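Local coordinates for protein tapirin (Caldicellulosiruptor hydrothermalis, PDB 6N2C) that probably binds cellulose through its C-terminal beta-helix domain, so helping an extremely thermophilic bacterium adhere to its substrate, and carries a zinc ion, at residues 193-198 with 540-545; 199-204 with 219-224; 210-215 with 238-243. One frame throughout, in Å; residues are numbered along the deposited sequence.

Contact 1. Residues 193-198 with 540-545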
loop_
_atom_site.group_PDB
_atom_site.type_symbol
_atom_site.label_atom_id
_atom_site.label_comp_id
_atom_site.label_asym_id
_atom_site.label_seq_id
_atom_site.Cartn_x
_atom_site.Cartn_y
_atom_site.Cartn_z
ATOM N N LYS A 193 2.820 3.186 17.408
ATOM C CA LYS A 193 1.994 2.245 16.674
ATOM C C LYS A 193 0.529 2.579 16.662
ATOM O O LYS A 193 0.071 3.318 17.525
ATOM C CB LYS A 193 2.070 0.858 17.312
ATOM C CG LYS A 193 3.428 0.178 17.074
ATOM C CD LYS A 193 3.588 -1.000 18.039
ATOM C CE LYS A 193 5.072 -1.389 18.265
ATOM N NZ LYS A 193 5.870 -1.487 17.011
ATOM N N ILE A 194 -0.198 2.012 15.706
ATOM C CA ILE A 194 -1.632 1.982 15.742
ATOM C C ILE A 194 -2.078 0.527 15.743
ATOM O O ILE A 194 -1.830 -0.164 14.803
ATOM C CB ILE A 194 -2.347 2.725 14.657
ATOM C CG1 ILE A 194 -1.942 4.209 14.688
ATOM C CG2 ILE A 194 -3.842 2.669 14.879
ATOM C CD1 ILE A 194 -2.597 5.010 13.550
ATOM N N ILE A 195 -2.623 0.106 16.878
ATOM C CA ILE A 195 -3.045 -1.267 17.085
ATOM C C ILE A 195 -4.507 -1.403 17.151
ATOM O O ILE A 195 -5.103 -1.059 18.174
ATOM C CB ILE A 195 -2.335 -1.940 18.281
ATOM C CG1 ILE A 195 -0.832 -1.637 18.233
ATOM C CG2 ILE A 195 -2.627 -3.446 18.264
ATOM C CD1 ILE A 195 -0.123 -1.839 19.516
ATOM N N PHE A 196 -5.111 -1.910 16.071
ATOM C CA PHE A 196 -6.537 -2.040 15.986
ATOM C C PHE A 196 -6.951 -3.366 16.711
ATOM O O PHE A 196 -6.196 -3.921 17.459
ATOM C CB PHE A 196 -7.023 -1.970 14.560
ATOM C CG PHE A 196 -6.941 -0.571 13.949
ATOM C CD1 PHE A 196 -7.771 0.458 14.418
ATOM C CD2 PHE A 196 -6.120 -0.292 12.902
ATOM C CE1 PHE A 196 -7.758 1.712 13.859
ATOM C CE2 PHE A 196 -6.102 1.017 12.362
ATOM C CZ PHE A 196 -6.900 2.005 12.862
ATOM N N ASN A 197 -8.196 -3.687 16.637
ATOM C CA ASN A 197 -8.746 -4.879 17.285
ATOM C C ASN A 197 -9.762 -5.392 16.338
ATOM O O ASN A 197 -10.020 -4.772 15.281
ATOM C CB ASN A 197 -9.324 -4.528 18.627
ATOM C CG ASN A 197 -9.106 -5.632 19.650
ATOM O OD1 ASN A 197 -9.290 -6.801 19.303
ATOM N ND2 ASN A 197 -8.681 -5.274 20.904
ATOM N N ASN A 198 -10.383 -6.507 16.686
ATOM C CA ASN A 198 -11.258 -7.150 15.726
ATOM C C ASN A 198 -12.515 -6.320 15.446
ATOM O O ASN A 198 -13.066 -5.673 16.343
ATOM C CB ASN A 198 -11.737 -8.541 16.221
ATOM C CG ASN A 198 -10.603 -9.448 16.633
ATOM O OD1 ASN A 198 -10.254 -9.503 17.785
ATOM N ND2 ASN A 198 -9.997 -10.171 15.641
ATOM N N SER A 540 1.547 5.119 21.459
ATOM C CA SER A 540 0.732 4.271 20.626
ATOM C C SER A 540 -0.762 4.467 20.836
ATOM O O SER A 540 -1.222 4.722 21.956
ATOM C CB SER A 540 1.019 2.771 20.847
ATOM O OG SER A 540 2.323 2.491 20.371
ATOM N N LEU A 541 -1.486 4.220 19.767
ATOM C CA LEU A 541 -2.904 4.195 19.801
ATOM C C LEU A 541 -3.413 2.755 19.778
ATOM O O LEU A 541 -3.320 2.035 18.740
ATOM C CB LEU A 541 -3.454 4.982 18.611
ATOM C CG LEU A 541 -4.924 4.912 18.415
ATOM C CD1 LEU A 541 -5.713 5.438 19.611
ATOM C CD2 LEU A 541 -5.266 5.706 17.189
ATOM N N GLN A 542 -3.998 2.348 20.898
ATOM C CA GLN A 542 -4.353 0.895 21.081
ATOM C C GLN A 542 -5.764 0.809 21.384
ATOM O O GLN A 542 -6.231 1.476 22.334
ATOM C CB GLN A 542 -3.510 0.312 22.196
ATOM C CG GLN A 542 -3.866 -1.088 22.619
ATOM C CD GLN A 542 -2.675 -2.033 22.623
ATOM O OE1 GLN A 542 -1.563 -1.676 23.109
ATOM N NE2 GLN A 542 -2.879 -3.227 22.029
ATOM N N PHE A 543 -6.481 0.019 20.605
ATOM C CA PHE A 543 -7.874 -0.232 20.842
ATOM C C PHE A 543 -7.967 -1.504 21.678
ATOM O O PHE A 543 -7.558 -2.567 21.208
ATOM C CB PHE A 543 -8.645 -0.355 19.541
ATOM C CG PHE A 543 -8.663 0.966 18.792
ATOM C CD1 PHE A 543 -7.589 1.372 17.973
ATOM C CD2 PHE A 543 -9.704 1.846 18.990
ATOM C CE1 PHE A 543 -7.587 2.592 17.304
ATOM C CE2 PHE A 543 -9.687 3.086 18.344
ATOM C CZ PHE A 543 -8.628 3.483 17.503
ATOM N N ASN A 544 -8.477 -1.356 22.899
ATOM C CA ASN A 544 -8.502 -2.481 23.886
ATOM C C ASN A 544 -9.713 -3.368 23.664
ATOM O O ASN A 544 -9.806 -4.448 24.262
ATOM C CB ASN A 544 -8.355 -1.969 25.301
ATOM C CG ASN A 544 -6.899 -1.530 25.637
ATOM O OD1 ASN A 544 -6.644 -0.628 26.477
ATOM N ND2 ASN A 544 -5.950 -2.214 25.050
ATOM N N GLY A 545 -10.599 -2.913 22.782
ATOM C CA GLY A 545 -11.775 -3.609 22.337
ATOM C C GLY A 545 -11.975 -3.579 20.855
ATOM O O GLY A 545 -11.370 -2.758 20.135
#
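In the parallel beta-helix, Ile194 and Ile195 pair with Leu541 and Gln542 on neighbouring strands whose end-to-end directions differ by only 4°. Three backbone bonds carry the register: Leu541 N to Lys193 O (2.9 Å), Ile195 N to Leu541 O (2.8 Å) and Phe543 N to Ile195 O (3.0 Å). Ser540 OG adds a fourth bond, accepting Lys193 N at 3.1 Å. On the buried face, Ile194 and Leu541 lie side by side, and Ile194 CG2 reaches Leu541 CD2 at 4.1 Å. Phe196 and Phe543 point the same way with planes 17° apart, but the rings are slid so far that they barely overlap, and Phe196 CE1 comes 3.6 Å from Phe543 CE1. Such neighbouring aromatic and aliphatic residues from adjacent coils, here some 340 residues apart in the chain, line the interior of a beta-helix; strand 522-524 continues the pairing beyond Leu541. On the other face, the Gln542 amide lies against the methyls of Ile195, with NE2 3.8 Å from CG2. Past the strands, Asn197 ND2 donates to Phe543 O at 2.9 Å, the donor tilted 34° from that carbonyl plane, while Asn197 OD1 takes Asn198 N on an in-plane lone pair.

Contact 2. Residues 199-204 with 219-224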
loop_
_atom_site.group_PDB
_atom_site.type_symbol
_atom_site.label_atom_id
_atom_site.label_comp_id
_atom_site.label_asym_id
_atom_site.label_seq_id
_atom_site.Cartn_x
_atom_site.Cartn_y
_atom_site.Cartn_z
ATOM N N ASN A 199 -12.986 -6.405 14.208
ATOM C CA ASN A 199 -14.223 -5.756 13.755
ATOM C C ASN A 199 -14.285 -4.232 14.017
ATOM O O ASN A 199 -15.263 -3.733 14.584
ATOM C CB ASN A 199 -15.392 -6.481 14.365
ATOM C CG ASN A 199 -15.280 -7.959 14.087
ATOM O OD1 ASN A 199 -15.136 -8.344 12.914
ATOM N ND2 ASN A 199 -15.312 -8.769 15.105
ATOM N N ILE A 200 -13.186 -3.536 13.695
ATOM C CA ILE A 200 -13.174 -2.067 13.748
ATOM C C ILE A 200 -13.419 -1.598 12.345
ATOM O O ILE A 200 -12.813 -2.125 11.416
ATOM C CB ILE A 200 -11.894 -1.505 14.449
ATOM C CG1 ILE A 200 -11.923 -2.044 15.934
ATOM C CG2 ILE A 200 -11.858 0.045 14.381
ATOM C CD1 ILE A 200 -10.901 -1.548 16.926
ATOM N N THR A 201 -14.299 -0.601 12.176
ATOM C CA THR A 201 -14.517 0.073 10.907
ATOM C C THR A 201 -14.089 1.518 11.080
ATOM O O THR A 201 -14.556 2.167 12.005
ATOM C CB THR A 201 -15.975 0.014 10.507
ATOM O OG1 THR A 201 -16.398 -1.371 10.368
ATOM C CG2 THR A 201 -16.220 0.670 9.226
ATOM N N VAL A 202 -13.165 1.954 10.257
ATOM C CA VAL A 202 -12.587 3.329 10.324
ATOM C C VAL A 202 -12.998 4.039 9.036
ATOM O O VAL A 202 -12.678 3.578 7.962
ATOM C CB VAL A 202 -11.073 3.299 10.429
ATOM C CG1 VAL A 202 -10.471 4.704 10.384
ATOM C CG2 VAL A 202 -10.610 2.563 11.664
ATOM N N THR A 203 -13.585 5.263 9.160
ATOM C CA THR A 203 -13.823 6.180 8.072
ATOM C C THR A 203 -13.014 7.426 8.418
ATOM O O THR A 203 -13.239 8.001 9.474
ATOM C CB THR A 203 -15.302 6.499 7.902
ATOM O OG1 THR A 203 -16.082 5.283 7.793
ATOM C CG2 THR A 203 -15.547 7.335 6.635
ATOM N N THR A 204 -12.056 7.762 7.571
ATOM C CA THR A 204 -11.167 8.884 7.860
ATOM C C THR A 204 -10.789 9.648 6.666
ATOM O O THR A 204 -11.045 9.256 5.504
ATOM C CB THR A 204 -9.961 8.417 8.673
ATOM O OG1 THR A 204 -9.284 9.578 9.245
ATOM C CG2 THR A 204 -8.957 7.722 7.744
ATOM N N ASN A 219 -14.252 -10.939 11.638
ATOM C CA ASN A 219 -15.039 -12.168 11.705
ATOM C C ASN A 219 -16.502 -11.850 11.894
ATOM O O ASN A 219 -17.317 -12.733 11.789
ATOM C CB ASN A 219 -14.517 -13.093 12.874
ATOM C CG ASN A 219 -14.212 -12.324 14.177
ATOM O OD1 ASN A 219 -15.119 -11.708 14.756
ATOM N ND2 ASN A 219 -12.920 -12.331 14.617
ATOM N N ASN A 220 -16.821 -10.590 12.160
ATOM C CA ASN A 220 -18.168 -10.109 12.429
ATOM C C ASN A 220 -18.208 -8.561 12.238
ATOM O O ASN A 220 -18.561 -7.826 13.155
ATOM C CB ASN A 220 -18.581 -10.495 13.864
ATOM C CG ASN A 220 -20.036 -10.126 14.184
ATOM O OD1 ASN A 220 -20.867 -10.044 13.296
ATOM N ND2 ASN A 220 -20.330 -9.898 15.462
ATOM N N ARG A 221 -17.792 -8.092 11.054
ATOM C CA ARG A 221 -17.666 -6.655 10.777
ATOM C C ARG A 221 -18.886 -6.298 9.887
ATOM O O ARG A 221 -19.019 -6.846 8.756
ATOM C CB ARG A 221 -16.339 -6.309 10.096
ATOM C CG ARG A 221 -16.049 -4.827 10.031
ATOM C CD ARG A 221 -15.213 -4.418 8.827
ATOM N NE ARG A 221 -15.780 -4.753 7.505
ATOM C CZ ARG A 221 -15.345 -5.691 6.645
ATOM N NH1 ARG A 221 -15.974 -5.871 5.494
ATOM N NH2 ARG A 221 -14.301 -6.456 6.902
ATOM N N PRO A 222 -19.797 -5.441 10.409
ATOM C CA PRO A 222 -21.014 -5.094 9.619
ATOM C C PRO A 222 -20.709 -4.194 8.396
ATOM O O PRO A 222 -21.374 -4.362 7.384
ATOM C CB PRO A 222 -21.910 -4.379 10.637
ATOM C CG PRO A 222 -20.944 -3.778 11.628
ATOM C CD PRO A 222 -19.715 -4.672 11.671
ATOM N N GLY A 223 -19.705 -3.295 8.492
ATOM C CA GLY A 223 -19.244 -2.430 7.368
ATOM C C GLY A 223 -18.896 -3.105 6.027
ATOM O O GLY A 223 -18.445 -4.266 5.964
ATOM N N ASP A 224 -19.154 -2.377 4.944
ATOM C CA ASP A 224 -18.521 -2.569 3.644
ATOM C C ASP A 224 -16.942 -2.613 3.747
ATOM O O ASP A 224 -16.287 -3.355 3.032
ATOM C CB ASP A 224 -18.957 -1.384 2.737
ATOM C CG ASP A 224 -18.270 -1.359 1.359
ATOM O OD1 ASP A 224 -17.126 -1.873 1.153
ATOM O OD2 ASP A 224 -18.898 -0.768 0.457
#
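The side-chain amides of Asn199 and Asn219 stand nearly perpendicular, their planes 78° apart, and are joined by one hydrogen bond from Asn199 ND2 to Asn219 OD1 (3.0 Å). The bond is seen differently from its two ends: the acceptor lies in the amide plane of Asn199, whereas the donor sits 47° above the carbonyl plane of Asn219. A third flat group, the Arg221 guanidinium, has Gly223 at its edge and Thr201 OG1 near its plane, also at the edge. All of this belongs to a corner of the parallel beta-helix, where the loop before strand 227-229 folds back on the residue that precedes strand 200-203.

Asn199 is buried, and its oxygen is gripped from the loop backbone. OD1 accepts Asn220 N at 2.9 Å, with the donor above the carbonyl plane, and more weakly Asn219 N at 3.0 Å. Because oxygen faces two N-H groups and nitrogen faces a carbonyl oxygen, the amide can be satisfied in one orientation only; turning it over would set N-H against N-H and oxygen against oxygen.

Farther along, the Arg221 chain bends at chi3 (58°), which places NE beside its own loop. NE (3.1 Å) and NH1 (3.0 Å) then both grip Gly223 O side-on, from the same face of its peptide plane. Arg221 NH2 has further partners, a salt bridge to Asp218 and a hydrogen bond to Asn244 O, so the guanidinium ties several points of the loop region together, and its charge is probably offset by Asp218. The Thr201 and Arg221 side chains cross at about a right angle, and the threonine hydroxyl meets the aliphatic part of the arginine: Thr201 OG1 lies 3.5 Å from Arg221 CG and 3.6 Å from Arg221 CD.

Contact 3. Residues 210-215 with 238-243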
loop_
_atom_site.group_PDB
_atom_site.type_symbol
_atom_site.label_atom_id
_atom_site.label_comp_id
_atom_site.label_asym_id
_atom_site.label_seq_id
_atom_site.Cartn_x
_atom_site.Cartn_y
_atom_site.Cartn_z
ATOM N N SER A 210 3.892 6.219 12.985
ATOM C CA SER A 210 5.303 6.135 12.766
ATOM C C SER A 210 5.682 4.627 12.669
ATOM O O SER A 210 6.330 4.209 11.698
ATOM C CB SER A 210 6.065 6.826 13.936
ATOM O OG SER A 210 7.486 6.622 13.733
ATOM N N SER A 211 5.282 3.834 13.672
ATOM C CA SER A 211 5.537 2.430 13.628
ATOM C C SER A 211 4.324 1.709 13.073
ATOM O O SER A 211 3.438 2.350 12.469
ATOM C CB SER A 211 6.044 1.956 15.027
ATOM O OG SER A 211 6.304 0.540 14.985
ATOM N N ASP A 212 4.253 0.399 13.210
ATOM C CA ASP A 212 3.310 -0.385 12.436
ATOM C C ASP A 212 1.847 -0.032 12.696
ATOM O O ASP A 212 1.434 0.274 13.828
ATOM C CB ASP A 212 3.404 -1.855 12.785
ATOM C CG ASP A 212 4.747 -2.470 12.455
ATOM O OD1 ASP A 212 5.449 -2.044 11.551
ATOM O OD2 ASP A 212 5.157 -3.380 13.220
ATOM N N ILE A 213 1.054 -0.141 11.673
ATOM C CA ILE A 213 -0.400 -0.166 11.839
ATOM C C ILE A 213 -0.829 -1.622 11.712
ATOM O O ILE A 213 -0.495 -2.258 10.694
ATOM C CB ILE A 213 -1.119 0.660 10.808
ATOM C CG1 ILE A 213 -0.696 2.115 10.917
ATOM C CG2 ILE A 213 -2.608 0.443 10.961
ATOM C CD1 ILE A 213 -1.370 3.052 9.909
ATOM N N THR A 214 -1.463 -2.177 12.734
ATOM C CA THR A 214 -1.872 -3.581 12.712
ATOM C C THR A 214 -3.392 -3.743 12.766
ATOM O O THR A 214 -4.052 -3.283 13.718
ATOM C CB THR A 214 -1.244 -4.332 13.907
ATOM O OG1 THR A 214 0.198 -4.241 13.830
ATOM C CG2 THR A 214 -1.605 -5.794 13.822
ATOM N N LEU A 215 -3.959 -4.409 11.756
ATOM C CA LEU A 215 -5.305 -4.841 11.773
ATOM C C LEU A 215 -5.412 -6.289 12.327
ATOM O O LEU A 215 -4.449 -7.091 12.260
ATOM C CB LEU A 215 -5.913 -4.866 10.392
ATOM C CG LEU A 215 -6.057 -3.501 9.734
ATOM C CD1 LEU A 215 -6.624 -3.756 8.349
ATOM C CD2 LEU A 215 -7.087 -2.673 10.478
ATOM N N SER A 238 5.366 -0.906 9.023
ATOM C CA SER A 238 4.578 -1.613 8.000
ATOM C C SER A 238 3.118 -1.412 8.208
ATOM O O SER A 238 2.688 -0.826 9.223
ATOM C CB SER A 238 4.860 -3.124 7.980
ATOM O OG SER A 238 6.215 -3.369 7.817
ATOM N N PHE A 239 2.338 -1.910 7.259
ATOM C CA PHE A 239 0.894 -2.039 7.400
ATOM C C PHE A 239 0.590 -3.540 7.384
ATOM O O PHE A 239 1.029 -4.246 6.456
ATOM C CB PHE A 239 0.176 -1.315 6.288
ATOM C CG PHE A 239 -1.308 -1.266 6.484
ATOM C CD1 PHE A 239 -2.131 -2.363 6.166
ATOM C CD2 PHE A 239 -1.920 -0.143 7.037
ATOM C CE1 PHE A 239 -3.520 -2.317 6.421
ATOM C CE2 PHE A 239 -3.287 -0.106 7.244
ATOM C CZ PHE A 239 -4.075 -1.176 6.946
ATOM N N ILE A 240 -0.065 -4.029 8.429
ATOM C CA ILE A 240 -0.251 -5.474 8.615
ATOM C C ILE A 240 -1.729 -5.765 8.570
ATOM O O ILE A 240 -2.502 -5.254 9.425
ATOM C CB ILE A 240 0.359 -5.914 9.976
ATOM C CG1 ILE A 240 1.879 -5.624 9.907
ATOM C CG2 ILE A 240 0.010 -7.366 10.238
ATOM C CD1 ILE A 240 2.643 -5.763 11.194
ATOM N N PHE A 241 -2.158 -6.618 7.613
ATOM C CA PHE A 241 -3.549 -7.061 7.551
ATOM C C PHE A 241 -3.750 -8.277 8.476
ATOM O O PHE A 241 -2.787 -9.027 8.730
ATOM C CB PHE A 241 -3.966 -7.511 6.144
ATOM C CG PHE A 241 -4.173 -6.393 5.139
ATOM C CD1 PHE A 241 -3.115 -5.770 4.539
ATOM C CD2 PHE A 241 -5.397 -5.988 4.826
ATOM C CE1 PHE A 241 -3.282 -4.712 3.675
ATOM C CE2 PHE A 241 -5.582 -4.983 3.917
ATOM C CZ PHE A 241 -4.544 -4.290 3.372
ATOM N N GLY A 242 -4.968 -8.497 8.947
ATOM C CA GLY A 242 -5.286 -9.624 9.837
ATOM C C GLY A 242 -6.169 -10.716 9.304
ATOM O O GLY A 242 -6.150 -11.870 9.809
ATOM N N GLY A 243 -6.908 -10.404 8.266
ATOM C CA GLY A 243 -7.835 -11.326 7.604
ATOM C C GLY A 243 -9.210 -10.807 7.374
ATOM O O GLY A 243 -9.795 -10.192 8.276
#
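Asp212 reaches across to Ser238, and its side chain can be followed outward. CB lies 3.8 Å from Ser238 O. With chi1 at -63°, CG stands anti to the carbonyl carbon, 4.1 Å from Ile240 CD1, and beyond it OD1 accepts Ser238 N at 2.8 Å. That bond is almost straight (172° at the hydrogen) and meets the oxygen on its anti side, 17° out of the carboxylate plane. The other oxygen, OD2, comes within 4.0 Å of the Ile240 CD1 methyl. An alanine here, lacking the carboxylate, would probably leave Ser238 N without this acceptor and the start of the pairing less firmly fixed.

The carboxylate bond thus leads into the backbone pairing. Ile213 N donates to Ser238 O, Ile240 N to Ile213 O (2.9 Å), and Leu215 N to Ile240 O, each donor lying close to the line of the carbonyl it meets. The buried face belongs to Ile213 and Phe239, which cross obliquely, Ile213 CG2 touching Phe239 CE2 at 3.8 Å. Farther along, Leu215 CD1 reaches the far end of the same ring, at CZ (3.9 Å), so a branch from the strand (Ile213) and one from the residue just after it (Leu215) both contact the ring of Phe239. On the opposite face, Ile240 CD1 lies 3.9 Å from Thr214 OG1. After the strands, Gly242 passes Leu215 O where a CB would clash. Phe241 stacks on Phe261 of the following turn, and this in-register stacking of aromatic and aliphatic residues on and just beyond the parallel strands is typical of the core of a parallel beta-helix.

How the contacts relate
Contacts 1 and 3 pair adjacent strands on one face of the beta-helix, in the order 541-543, 194-195, 213-214, 239-240; Ile194 O lies 2.9 Å from Thr214 N, a probable hydrogen bond, with the contact centres 10 Å apart. Contact 2, centred 14 Å from contact 1, follows it round the corner, and Phe196 CE1 packs on Val202 CG2 at 3.7 Å. Contacts 2 and 3 lie 15 Å apart and interleave along the chain, while both are nested within the long loop closed by contact 1. The zinc ion, bound by His530, Asp532 and Glu551, lies about 10 Å from the Thr201 side chain and about 12 Å from that of Phe543; contact 3 is remote from it.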